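Long-range contact in proline dehydrogenase (Deinococcus radiodurans, PDB 4H6Q), which oxidises L-proline to delta-1-pyrroline-5-carboxylate with a bound FAD and passes the electrons to a quinone, the first step of proline breakdown to glutamate: residues A[226-240]-A[252-266]. Numbering follows the deposited sequence.
Sequences YTNVATHDERIIDDV and DAFEFQMLYGIRRDL. With FAD (flavin-adenine dinucleotide), chain C.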
ATOM      1  N   TYR A 226      11.887  -1.024   9.536  1.00 11.98           N
ATOM      2  CA  TYR A 226      11.625  -0.037   8.491  1.00 11.01           C
ATOM      3  C   TYR A 226      10.125   0.328   8.515  1.00 10.30           C
ATOM      4  O   TYR A 226       9.250  -0.564   8.568  1.00 11.05           O
ATOM      5  CB  TYR A 226      12.085  -0.564   7.111  1.00 11.13           C
ATOM      6  CG  TYR A 226      12.179   0.570   6.114  1.00  9.86           C
ATOM      7  CD1 TYR A 226      13.394   1.222   5.966  1.00 10.33           C
ATOM      8  CD2 TYR A 226      11.059   1.040   5.416  1.00  9.92           C
ATOM      9  CE1 TYR A 226      13.517   2.283   5.119  1.00  9.95           C
ATOM     10  CE2 TYR A 226      11.162   2.139   4.540  1.00  9.46           C
ATOM     11  CZ  TYR A 226      12.403   2.756   4.402  1.00  8.95           C
ATOM     12  OH  TYR A 226      12.555   3.825   3.525  1.00  9.47           O
ATOM     13  N   THR A 227       9.844   1.629   8.546  1.00  9.49           N
ATOM     14  CA  THR A 227       8.472   2.098   8.775  1.00  9.35           C
ATOM     15  C   THR A 227       8.072   2.979   7.627  1.00  8.57           C
ATOM     16  O   THR A 227       8.824   3.898   7.261  1.00  9.48           O
ATOM     17  CB  THR A 227       8.430   2.901  10.093  1.00 10.09           C
ATOM     18  OG1 THR A 227       8.907   2.071  11.165  1.00 10.75           O
ATOM     19  CG2 THR A 227       7.044   3.306  10.431  1.00 11.75           C
ATOM     20  N   ASN A 228       6.877   2.741   7.069  1.00  9.00           N
ATOM     21  CA  ASN A 228       6.329   3.629   6.038  1.00  7.90           C
ATOM     22  C   ASN A 228       5.225   4.457   6.682  1.00  7.81           C
ATOM     23  O   ASN A 228       4.216   3.885   7.136  1.00  9.23           O
ATOM     24  CB  ASN A 228       5.819   2.841   4.808  1.00  7.96           C
ATOM     25  CG  ASN A 228       6.806   1.802   4.356  1.00  8.04           C
ATOM     26  OD1 ASN A 228       7.936   2.145   3.960  1.00  9.31           O
ATOM     27  ND2 ASN A 228       6.429   0.513   4.439  1.00  9.61           N
ATOM     28  N   VAL A 229       5.440   5.763   6.748  1.00  7.89           N
ATOM     29  CA  VAL A 229       4.498   6.658   7.426  1.00  8.51           C
ATOM     30  C   VAL A 229       3.520   7.167   6.362  1.00  8.85           C
ATOM     31  O   VAL A 229       3.768   8.179   5.692  1.00  8.48           O
ATOM     32  CB  VAL A 229       5.261   7.808   8.117  1.00  8.68           C
ATOM     33  CG1 VAL A 229       4.301   8.748   8.864  1.00 10.05           C
ATOM     34  CG2 VAL A 229       6.285   7.228   9.108  1.00 10.56           C
ATOM     35  N   ALA A 230       2.452   6.381   6.148  1.00  9.22           N
ATOM     36  CA  ALA A 230       1.507   6.628   5.051  1.00  8.42           C
ATOM     37  C   ALA A 230       0.337   7.471   5.533  1.00  9.23           C
ATOM     38  O   ALA A 230      -0.607   6.942   6.139  1.00 10.73           O
ATOM     39  CB  ALA A 230       1.006   5.288   4.498  1.00  8.86           C
ATOM     40  N   THR A 231       0.416   8.771   5.287  1.00  9.67           N
ATOM     41  CA  THR A 231      -0.628   9.707   5.686  1.00  9.50           C
ATOM     42  C   THR A 231      -0.434  11.020   4.970  1.00 10.26           C
ATOM     43  O   THR A 231       0.701  11.341   4.536  1.00 11.09           O
ATOM     44  CB  THR A 231      -0.624   9.950   7.237  1.00  9.92           C
ATOM     45  OG1 THR A 231      -1.742  10.769   7.603  1.00 11.04           O
ATOM     46  CG2 THR A 231       0.674  10.655   7.730  1.00 12.41           C
ATOM     47  N   HIS A 232      -1.523  11.783   4.837  1.00 10.93           N
ATOM     48  CA  HIS A 232      -1.427  13.152   4.321  1.00 11.28           C
ATOM     49  C   HIS A 232      -1.710  14.172   5.440  1.00 12.14           C
ATOM     50  O   HIS A 232      -1.870  15.370   5.179  1.00 13.41           O
ATOM     51  CB  HIS A 232      -2.394  13.379   3.159  1.00 11.94           C
ATOM     52  CG  HIS A 232      -2.480  12.209   2.220  1.00 10.39           C
ATOM     53  ND1 HIS A 232      -3.407  11.195   2.397  1.00 11.54           N
ATOM     54  CD2 HIS A 232      -1.773  11.891   1.099  1.00 10.96           C
ATOM     55  CE1 HIS A 232      -3.246  10.291   1.440  1.00 10.70           C
ATOM     56  NE2 HIS A 232      -2.260  10.695   0.637  1.00 10.91           N
ATOM     57  N   ASP A 233      -1.780  13.683   6.682  1.00 12.58           N
ATOM     58  CA  ASP A 233      -2.099  14.535   7.841  1.00 13.05           C
ATOM     59  C   ASP A 233      -0.826  15.277   8.297  1.00 13.70           C
ATOM     60  O   ASP A 233       0.100  14.679   8.825  1.00 13.93           O
ATOM     61  CB  ASP A 233      -2.667  13.647   8.962  1.00 12.50           C
ATOM     62  CG  ASP A 233      -3.031  14.410  10.200  1.00 12.84           C
ATOM     63  OD1 ASP A 233      -2.505  15.517  10.481  1.00 15.62           O
ATOM     64  OD2 ASP A 233      -3.853  13.853  10.972  1.00 16.17           O
ATOM     65  N   GLU A 234      -0.789  16.585   8.055  1.00 13.80           N
ATOM     66  CA  GLU A 234       0.409  17.378   8.292  1.00 15.45           C
ATOM     67  C   GLU A 234       0.782  17.455   9.771  1.00 14.31           C
ATOM     68  O   GLU A 234       1.977  17.553  10.116  1.00 15.42           O
ATOM     69  CB  GLU A 234       0.222  18.785   7.740  1.00 20.70           C
ATOM     70  CG  GLU A 234       0.987  19.022   6.513  1.00 26.87           C
ATOM     71  CD  GLU A 234       1.160  20.473   6.150  1.00 28.01           C
ATOM     72  OE1 GLU A 234       0.154  21.035   5.675  1.00 28.59           O
ATOM     73  OE2 GLU A 234       2.278  21.054   6.330  1.00 27.58           O
ATOM     74  N   ARG A 235      -0.223  17.428  10.655  1.00 15.48           N
ATOM     75  CA  ARG A 235       0.060  17.455  12.096  1.00 16.58           C
ATOM     76  C   ARG A 235       0.850  16.190  12.478  1.00 14.06           C
ATOM     77  O   ARG A 235       1.827  16.254  13.246  1.00 16.31           O
ATOM     78  CB  ARG A 235      -1.212  17.532  12.930  1.00 21.36           C
ATOM     79  N   ILE A 236       0.446  15.052  11.923  1.00 12.83           N
ATOM     80  CA  ILE A 236       1.154  13.802  12.195  1.00 13.50           C
ATOM     81  C   ILE A 236       2.551  13.818  11.551  1.00 12.19           C
ATOM     82  O   ILE A 236       3.552  13.440  12.203  1.00 13.24           O
ATOM     83  CB  ILE A 236       0.324  12.571  11.761  1.00 13.55           C
ATOM     84  CG1 ILE A 236      -0.856  12.429  12.706  1.00 15.29           C
ATOM     85  CG2 ILE A 236       1.238  11.305  11.755  1.00 14.49           C
ATOM     86  CD1 ILE A 236      -1.886  11.404  12.202  1.00 16.34           C
ATOM     87  N   ILE A 237       2.617  14.241  10.295  1.00 11.57           N
ATOM     88  CA  ILE A 237       3.913  14.287   9.595  1.00 11.02           C
ATOM     89  C   ILE A 237       4.896  15.170  10.389  1.00 11.19           C
ATOM     90  O   ILE A 237       6.071  14.790  10.572  1.00 11.97           O
ATOM     91  CB  ILE A 237       3.725  14.816   8.149  1.00 11.18           C
ATOM     92  CG1 ILE A 237       3.001  13.753   7.294  1.00 12.45           C
ATOM     93  CG2 ILE A 237       5.056  15.254   7.502  1.00 12.30           C
ATOM     94  CD1 ILE A 237       2.375  14.246   6.027  1.00 14.13           C
ATOM     95  N   ASP A 238       4.476  16.356  10.837  1.00 11.99           N
ATOM     96  CA  ASP A 238       5.382  17.218  11.590  1.00 12.92           C
ATOM     97  C   ASP A 238       5.829  16.546  12.897  1.00 12.44           C
ATOM     98  O   ASP A 238       6.989  16.682  13.308  1.00 13.85           O
ATOM     99  CB  ASP A 238       4.736  18.570  11.915  1.00 14.51           C
ATOM    100  CG  ASP A 238       4.518  19.438  10.693  1.00 20.44           C
ATOM    101  OD1 ASP A 238       5.129  19.156   9.650  1.00 21.48           O
ATOM    102  OD2 ASP A 238       3.713  20.403  10.780  1.00 23.32           O
ATOM    103  N   ASP A 239       4.932  15.813  13.554  1.00 12.05           N
ATOM    104  CA  ASP A 239       5.290  15.147  14.810  1.00 12.63           C
ATOM    105  C   ASP A 239       6.259  13.983  14.538  1.00 12.25           C
ATOM    106  O   ASP A 239       7.149  13.724  15.350  1.00 12.74           O
ATOM    107  CB  ASP A 239       4.045  14.633  15.542  1.00 14.59           C
ATOM    108  CG  ASP A 239       4.313  14.318  16.980  1.00 20.33           C
ATOM    109  OD1 ASP A 239       5.179  14.970  17.604  1.00 22.10           O
ATOM    110  OD2 ASP A 239       3.601  13.446  17.513  1.00 24.53           O
ATOM    111  N   VAL A 240       6.102  13.289  13.403  1.00 11.61           N
ATOM    112  CA  VAL A 240       7.069  12.242  13.035  1.00 11.45           C
ATOM    113  C   VAL A 240       8.458  12.848  12.780  1.00 10.96           C
ATOM    114  O   VAL A 240       9.463  12.305  13.234  1.00 12.11           O
ATOM    115  CB  VAL A 240       6.580  11.376  11.856  1.00 12.05           C
ATOM    116  CG1 VAL A 240       7.710  10.433  11.348  1.00 13.75           C
ATOM    117  CG2 VAL A 240       5.335  10.574  12.290  1.00 14.16           C
ATOM    118  N   ASP A 252      17.332   7.608   6.215  1.00 11.82           N
ATOM    119  CA  ASP A 252      17.317   6.405   5.387  1.00 13.13           C
ATOM    120  C   ASP A 252      16.554   5.256   6.059  1.00 12.57           C
ATOM    121  O   ASP A 252      16.439   4.157   5.472  1.00 14.28           O
ATOM    122  CB  ASP A 252      18.760   5.935   5.181  1.00 17.96           C
ATOM    123  CG  ASP A 252      19.488   5.629   6.545  1.00 21.23           C
ATOM    124  OD1 ASP A 252      19.477   6.488   7.500  1.00 16.25           O
ATOM    125  OD2 ASP A 252      20.123   4.527   6.648  1.00 28.27           O
ATOM    126  N   ALA A 253      16.046   5.476   7.278  1.00 10.44           N
ATOM    127  CA  ALA A 253      15.465   4.373   8.067  1.00 10.67           C
ATOM    128  C   ALA A 253      13.940   4.289   7.994  1.00  9.57           C
ATOM    129  O   ALA A 253      13.335   3.429   8.659  1.00 11.93           O
ATOM    130  CB  ALA A 253      15.903   4.521   9.522  1.00 12.95           C
ATOM    131  N   PHE A 254      13.323   5.170   7.214  1.00  9.15           N
ATOM    132  CA  PHE A 254      11.847   5.208   7.132  1.00  8.21           C
ATOM    133  C   PHE A 254      11.516   6.060   5.951  1.00  7.91           C
ATOM    134  O   PHE A 254      12.400   6.760   5.424  1.00  9.60           O
ATOM    135  CB  PHE A 254      11.220   5.808   8.412  1.00  9.34           C
ATOM    136  CG  PHE A 254      11.448   7.254   8.549  1.00  9.26           C
ATOM    137  CD1 PHE A 254      10.497   8.170   8.130  1.00 12.15           C
ATOM    138  CD2 PHE A 254      12.687   7.743   9.016  1.00 12.03           C
ATOM    139  CE1 PHE A 254      10.738   9.562   8.213  1.00 13.94           C
ATOM    140  CE2 PHE A 254      12.926   9.106   9.088  1.00 15.28           C
ATOM    141  CZ  PHE A 254      11.975  10.005   8.716  1.00 14.27           C
ATOM    142  N   GLU A 255      10.254   6.061   5.527  1.00  8.27           N
ATOM    143  CA  GLU A 255       9.825   6.955   4.441  1.00  8.58           C
ATOM    144  C   GLU A 255       8.404   7.391   4.716  1.00  8.36           C
ATOM    145  O   GLU A 255       7.625   6.680   5.403  1.00  9.94           O
ATOM    146  CB  GLU A 255       9.920   6.294   3.072  1.00  9.82           C
ATOM    147  CG  GLU A 255       8.999   5.063   2.877  1.00  9.23           C
ATOM    148  CD  GLU A 255       9.442   4.205   1.741  1.00  8.73           C
ATOM    149  OE1 GLU A 255       8.589   3.721   0.936  1.00  9.92           O
ATOM    150  OE2 GLU A 255      10.687   3.945   1.628  1.00  9.86           O
ATOM    151  N   PHE A 256       8.074   8.563   4.182  1.00  7.98           N
ATOM    152  CA  PHE A 256       6.674   9.010   4.119  1.00  8.20           C
ATOM    153  C   PHE A 256       6.065   8.428   2.858  1.00  8.37           C
ATOM    154  O   PHE A 256       6.740   8.261   1.831  1.00  9.65           O
ATOM    155  CB  PHE A 256       6.593  10.537   4.074  1.00  8.12           C
ATOM    156  CG  PHE A 256       6.994  11.186   5.365  1.00  9.03           C
ATOM    157  CD1 PHE A 256       6.181  11.088   6.496  1.00  9.71           C
ATOM    158  CD2 PHE A 256       8.250  11.787   5.480  1.00 10.30           C
ATOM    159  CE1 PHE A 256       6.569  11.679   7.694  1.00 10.58           C
ATOM    160  CE2 PHE A 256       8.640  12.371   6.645  1.00 12.25           C
ATOM    161  CZ  PHE A 256       7.814  12.311   7.784  1.00 11.28           C
ATOM    162  N   GLN A 257       4.756   8.132   2.929  1.00  8.27           N
ATOM    163  CA  GLN A 257       4.022   7.673   1.748  1.00  8.03           C
ATOM    164  C   GLN A 257       2.711   8.396   1.622  1.00  8.18           C
ATOM    165  O   GLN A 257       2.082   8.736   2.632  1.00  9.75           O
ATOM    166  CB  GLN A 257       3.738   6.159   1.793  1.00  8.73           C
ATOM    167  CG  GLN A 257       5.030   5.309   1.747  1.00  9.07           C
ATOM    168  CD  GLN A 257       4.742   3.820   1.587  1.00  8.49           C
ATOM    169  OE1 GLN A 257       3.589   3.386   1.705  1.00 10.18           O
ATOM    170  NE2 GLN A 257       5.781   3.019   1.351  1.00  9.99           N
ATOM    171  N   MET A 258       2.303   8.684   0.365  1.00  9.41           N
ATOM    172  CA  MET A 258       1.051   9.418   0.080  0.69  8.29           C
ATOM    173  C   MET A 258       0.399   8.751  -1.123  1.00  8.79           C
ATOM    174  O   MET A 258       1.084   8.071  -1.930  1.00  8.99           O
ATOM    175  CB  MET A 258       1.371  10.863  -0.330  0.69  9.29           C
ATOM    176  CG  MET A 258       1.754  11.742   0.843  0.69 10.41           C
ATOM    177  SD  MET A 258       3.499  11.707   1.162  0.69 11.93           S
ATOM    178  CE  MET A 258       3.449  12.569   2.755  0.69 15.10           C
ATOM    179  N   LEU A 259      -0.913   8.962  -1.261  1.00  9.57           N
ATOM    180  CA  LEU A 259      -1.619   8.500  -2.446  1.00  9.82           C
ATOM    181  C   LEU A 259      -1.390   9.459  -3.614  1.00 10.77           C
ATOM    182  O   LEU A 259      -1.348  10.698  -3.411  1.00 10.97           O
ATOM    183  CB  LEU A 259      -3.124   8.315  -2.178  1.00 10.13           C
ATOM    184  CG  LEU A 259      -3.508   7.360  -1.015  1.00 10.17           C
ATOM    185  CD1 LEU A 259      -5.068   7.298  -0.885  1.00 11.93           C
ATOM    186  CD2 LEU A 259      -2.951   5.986  -1.256  1.00 10.92           C
ATOM    187  N   TYR A 260      -1.300   8.894  -4.810  1.00 10.52           N
ATOM    188  CA  TYR A 260      -1.183   9.716  -6.031  1.00 10.94           C
ATOM    189  C   TYR A 260      -2.235  10.821  -6.027  1.00 12.04           C
ATOM    190  O   TYR A 260      -3.449  10.547  -5.817  1.00 12.26           O
ATOM    191  CB  TYR A 260      -1.356   8.791  -7.231  1.00 11.08           C
ATOM    192  CG  TYR A 260      -1.223   9.428  -8.595  1.00 12.90           C
ATOM    193  CD1 TYR A 260      -0.013   9.953  -9.089  1.00 16.02           C
ATOM    194  CD2 TYR A 260      -2.332   9.479  -9.440  1.00 15.37           C
ATOM    195  CE1 TYR A 260       0.062  10.461 -10.433  1.00 17.22           C
ATOM    196  CE2 TYR A 260      -2.275  10.002 -10.685  1.00 19.73           C
ATOM    197  CZ  TYR A 260      -1.118  10.487 -11.175  1.00 20.01           C
ATOM    198  OH  TYR A 260      -1.188  11.009 -12.459  1.00 24.50           O
ATOM    199  N   GLY A 261      -1.806  12.071  -6.262  1.00 12.13           N
ATOM    200  CA  GLY A 261      -2.743  13.177  -6.392  1.00 13.15           C
ATOM    201  C   GLY A 261      -3.097  13.901  -5.125  1.00 13.91           C
ATOM    202  O   GLY A 261      -3.826  14.898  -5.193  1.00 15.46           O
ATOM    203  N   ILE A 262      -2.646  13.410  -3.968  1.00 11.71           N
ATOM    204  CA  ILE A 262      -3.058  14.004  -2.692  1.00 11.23           C
ATOM    205  C   ILE A 262      -1.863  14.645  -2.000  1.00 12.13           C
ATOM    206  O   ILE A 262      -0.832  13.983  -1.730  1.00 12.66           O
ATOM    207  CB  ILE A 262      -3.767  12.974  -1.758  1.00 11.99           C
ATOM    208  CG1 ILE A 262      -4.932  12.277  -2.477  1.00 13.28           C
ATOM    209  CG2 ILE A 262      -4.245  13.671  -0.445  1.00 12.94           C
ATOM    210  CD1 ILE A 262      -5.763  11.281  -1.633  1.00 13.72           C
ATOM    211  N   ARG A 263      -1.955  15.957  -1.788  1.00 14.05           N
ATOM    212  CA  ARG A 263      -0.852  16.749  -1.193  1.00 15.00           C
ATOM    213  C   ARG A 263       0.453  16.610  -1.953  1.00 15.15           C
ATOM    214  O   ARG A 263       1.518  16.346  -1.373  1.00 13.84           O
ATOM    215  CB  ARG A 263      -0.665  16.472   0.319  1.00 14.33           C
ATOM    216  CG  ARG A 263      -1.902  16.881   1.206  1.00 15.17           C
ATOM    217  CD  ARG A 263      -2.342  18.339   1.058  1.00 15.72           C
ATOM    218  NE  ARG A 263      -1.266  19.317   1.250  1.00 18.58           N
ATOM    219  CZ  ARG A 263      -0.933  19.856   2.428  1.00 19.97           C
ATOM    220  NH1 ARG A 263      -1.574  19.477   3.537  1.00 21.38           N
ATOM    221  NH2 ARG A 263       0.020  20.796   2.501  1.00 22.52           N
ATOM    222  N   ARG A 264       0.372  16.794  -3.270  1.00 15.30           N
ATOM    223  CA  ARG A 264       1.560  16.847  -4.111  1.00 16.18           C
ATOM    224  C   ARG A 264       2.577  17.883  -3.586  1.00 16.67           C
ATOM    225  O   ARG A 264       3.798  17.663  -3.669  1.00 17.31           O
ATOM    226  CB  ARG A 264       1.182  17.163  -5.559  1.00 18.99           C
ATOM    227  CG  ARG A 264       0.438  16.044  -6.257  1.00 21.66           C
ATOM    228  CD  ARG A 264       0.077  16.433  -7.716  1.00 26.86           C
ATOM    229  N   ASP A 265       2.101  18.997  -3.031  1.00 17.80           N
ATOM    230  CA  ASP A 265       2.996  20.005  -2.447  1.00 17.88           C
ATOM    231  C   ASP A 265       3.861  19.424  -1.325  1.00 16.96           C
ATOM    232  O   ASP A 265       5.082  19.665  -1.291  1.00 18.87           O
ATOM    233  CB  ASP A 265       2.219  21.248  -1.986  1.00 20.24           C
ATOM    234  CG  ASP A 265       1.148  20.955  -0.971  1.00 21.69           C
ATOM    235  OD1 ASP A 265       0.877  21.862  -0.151  1.00 26.64           O
ATOM    236  OD2 ASP A 265       0.553  19.840  -0.992  1.00 21.50           O
ATOM    237  N   LEU A 266       3.238  18.622  -0.449  1.00 15.66           N
ATOM    238  CA  LEU A 266       3.958  17.989   0.670  1.00 15.76           C
ATOM    239  C   LEU A 266       4.918  16.945   0.128  1.00 13.22           C
ATOM    240  O   LEU A 266       6.036  16.806   0.639  1.00 13.55           O
ATOM    241  CB  LEU A 266       3.032  17.345   1.731  1.00 18.58           C
ATOM    242  CG  LEU A 266       2.168  18.213   2.615  1.00 21.29           C
ATOM    243  CD1 LEU A 266       1.515  17.242   3.580  1.00 20.12           C
ATOM    244  CD2 LEU A 266       3.035  19.233   3.374  1.00 25.33           C
TER
HETATM  245  PA  FAD C2001      -7.109  12.093   7.075  0.55 14.40           P
HETATM  246  O1A FAD C2001      -7.168  12.450   8.564  0.55 15.96           O
HETATM  247  O2A FAD C2001      -8.237  11.339   6.500  0.55 18.64           O
HETATM  248  O5B FAD C2001      -6.898  13.262   6.156  0.55 12.22           O
HETATM  249  C5B FAD C2001      -5.837  14.172   6.397  0.55 12.38           C
HETATM  250  C4B FAD C2001      -5.771  15.291   5.379  0.55 11.53           C
HETATM  251  O4B FAD C2001      -5.224  14.755   4.196  0.55 10.79           O
HETATM  252  C3B FAD C2001      -7.094  15.823   4.962  0.55 13.61           C
HETATM  253  O3B FAD C2001      -7.649  16.789   5.839  0.55 16.46           O
HETATM  254  C2B FAD C2001      -6.772  16.347   3.615  0.55 11.61           C
HETATM  255  O2B FAD C2001      -6.013  17.535   3.674  0.55 15.55           O
HETATM  256  C1B FAD C2001      -5.905  15.252   3.081  0.55 10.69           C
HETATM  257  N9A FAD C2001      -6.647  14.166   2.441  0.55  9.62           N
HETATM  258  C8A FAD C2001      -6.659  12.826   2.826  0.55 10.01           C
HETATM  259  N7A FAD C2001      -7.430  12.090   2.026  0.55  9.02           N
HETATM  260  C5A FAD C2001      -7.925  12.950   1.050  0.55  7.85           C
HETATM  261  C6A FAD C2001      -8.770  12.786  -0.033  0.55  9.64           C
HETATM  262  N6A FAD C2001      -9.309  11.510  -0.373  0.55 10.71           N
HETATM  263  N1A FAD C2001      -9.064  13.865  -0.776  0.55 10.89           N
HETATM  264  C2A FAD C2001      -8.565  15.086  -0.499  0.55 12.06           C
HETATM  265  N3A FAD C2001      -7.748  15.308   0.542  0.55 10.34           N
HETATM  266  C4A FAD C2001      -7.423  14.262   1.295  0.55  9.21           C
HETATM  267  N1  FAD C2001      -5.670   2.020   4.537  0.55  8.53           N
HETATM  268  C2  FAD C2001      -5.973   0.696   4.620  0.55  8.69           C
HETATM  269  O2  FAD C2001      -6.999   0.368   5.369  0.55  7.61           O
HETATM  270  N3  FAD C2001      -5.248  -0.274   3.983  0.55  9.52           N
HETATM  271  C4  FAD C2001      -4.149   0.050   3.195  0.55  9.88           C
HETATM  272  O4  FAD C2001      -3.457  -0.917   2.559  0.55 10.22           O
HETATM  273  C4X FAD C2001      -3.784   1.463   3.066  0.55  9.57           C
HETATM  274  N5  FAD C2001      -2.709   1.844   2.305  0.55  8.53           N
HETATM  275  C5X FAD C2001      -2.404   3.186   2.263  0.55  6.88           C
HETATM  276  C6  FAD C2001      -1.303   3.608   1.501  0.55  6.56           C
HETATM  277  C7  FAD C2001      -0.950   4.982   1.467  0.55  7.52           C
HETATM  278  C7M FAD C2001       0.247   5.444   0.640  0.55  9.74           C
HETATM  279  C8  FAD C2001      -1.724   5.907   2.208  0.55  6.68           C
HETATM  280  C8M FAD C2001      -1.381   7.372   2.205  0.55  6.42           C
HETATM  281  C9  FAD C2001      -2.844   5.478   2.938  0.55  7.04           C
HETATM  282  C9A FAD C2001      -3.169   4.136   2.983  0.55  8.79           C
HETATM  283  N10 FAD C2001      -4.278   3.734   3.754  0.55 11.44           N
HETATM  284  C10 FAD C2001      -4.595   2.399   3.790  0.55  9.36           C
HETATM  285  C1' FAD C2001      -5.062   4.673   4.540  0.55 13.33           C
HETATM  286  C2' FAD C2001      -6.351   5.152   3.949  0.55 16.62           C
HETATM  287  O2' FAD C2001      -6.157   5.170   2.540  0.55 17.79           O
HETATM  288  C3' FAD C2001      -6.511   6.420   4.825  0.55 19.73           C
HETATM  289  O3' FAD C2001      -7.354   6.283   5.929  0.55 17.45           O
HETATM  290  C4' FAD C2001      -6.779   7.700   4.138  0.55 21.36           C
HETATM  291  O4' FAD C2001      -5.711   7.874   3.275  0.55 21.81           O
HETATM  292  C5' FAD C2001      -6.841   8.806   5.182  0.55 18.59           C
HETATM  293  O5' FAD C2001      -5.960   9.821   4.810  0.55 13.44           O
HETATM  294  P   FAD C2001      -4.926  10.476   5.827  0.55 10.42           P
HETATM  295  O1P FAD C2001      -4.038   9.546   6.708  0.55  9.51           O
HETATM  296  O2P FAD C2001      -4.281  11.592   4.962  0.55 13.71           O
HETATM  297  O3P FAD C2001      -5.789  11.366   6.862  0.55 13.05           O
HETATM  298  O   HOH W   1      -3.343  17.502   4.273  1.00 16.16           O
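H232 and L259 meet at the C-terminal ends of two neighbouring parallel barrel strands, 227-230 and 254-259. The L259 amide points in the plane of the imidazole at NE2 (N to NE2 2.9 Å, 168° at the hydrogen), while ND1, the other ring nitrogen, donates to FAD O2P at 2.7 Å. I262 lies across one ring face, its CG2 3.5 Å from the H232 ring centroid. With CG beside its own backbone N (chi1 -40°), H232 can give both N and ND1 to the same phosphate oxygen; T231 OG1 holds O1P. Toward the N-terminal ends of the strands, V229 N bonds E255 O at 2.7 Å and V229 O takes Q257 N. On the barrel interior the Q257 amide stacks on that of N228, planes 13° apart, and its NE2 donates to E255 OE1; N228 ND2 goes to N187, R189 NE donates to Q257 OE1, and R278 forms a salt bridge with E255 OE1. E255 OE2 receives Y226 OH at 2.7 Å, the ring standing almost perpendicular to the carboxylate. On the outer face F256 lies alongside V229, and I237 CG2 and V240 CG1 reach the CE1 end of its ring from helix 234-246, which links the two strands in a beta-alpha-beta crossover. Beyond H232, the bent R263 presents NH1 and NH2 to E234 OE1, both from one face of the carboxylate, and grips D265 side-on through NE and NH2. A water links H232 O, R263 NH1 and FAD O2B. Because the L259 N-H occupies NE2, the neutral ND1-H tautomer is probably favoured, fixing the ring as a donor to the FAD pyrophosphate.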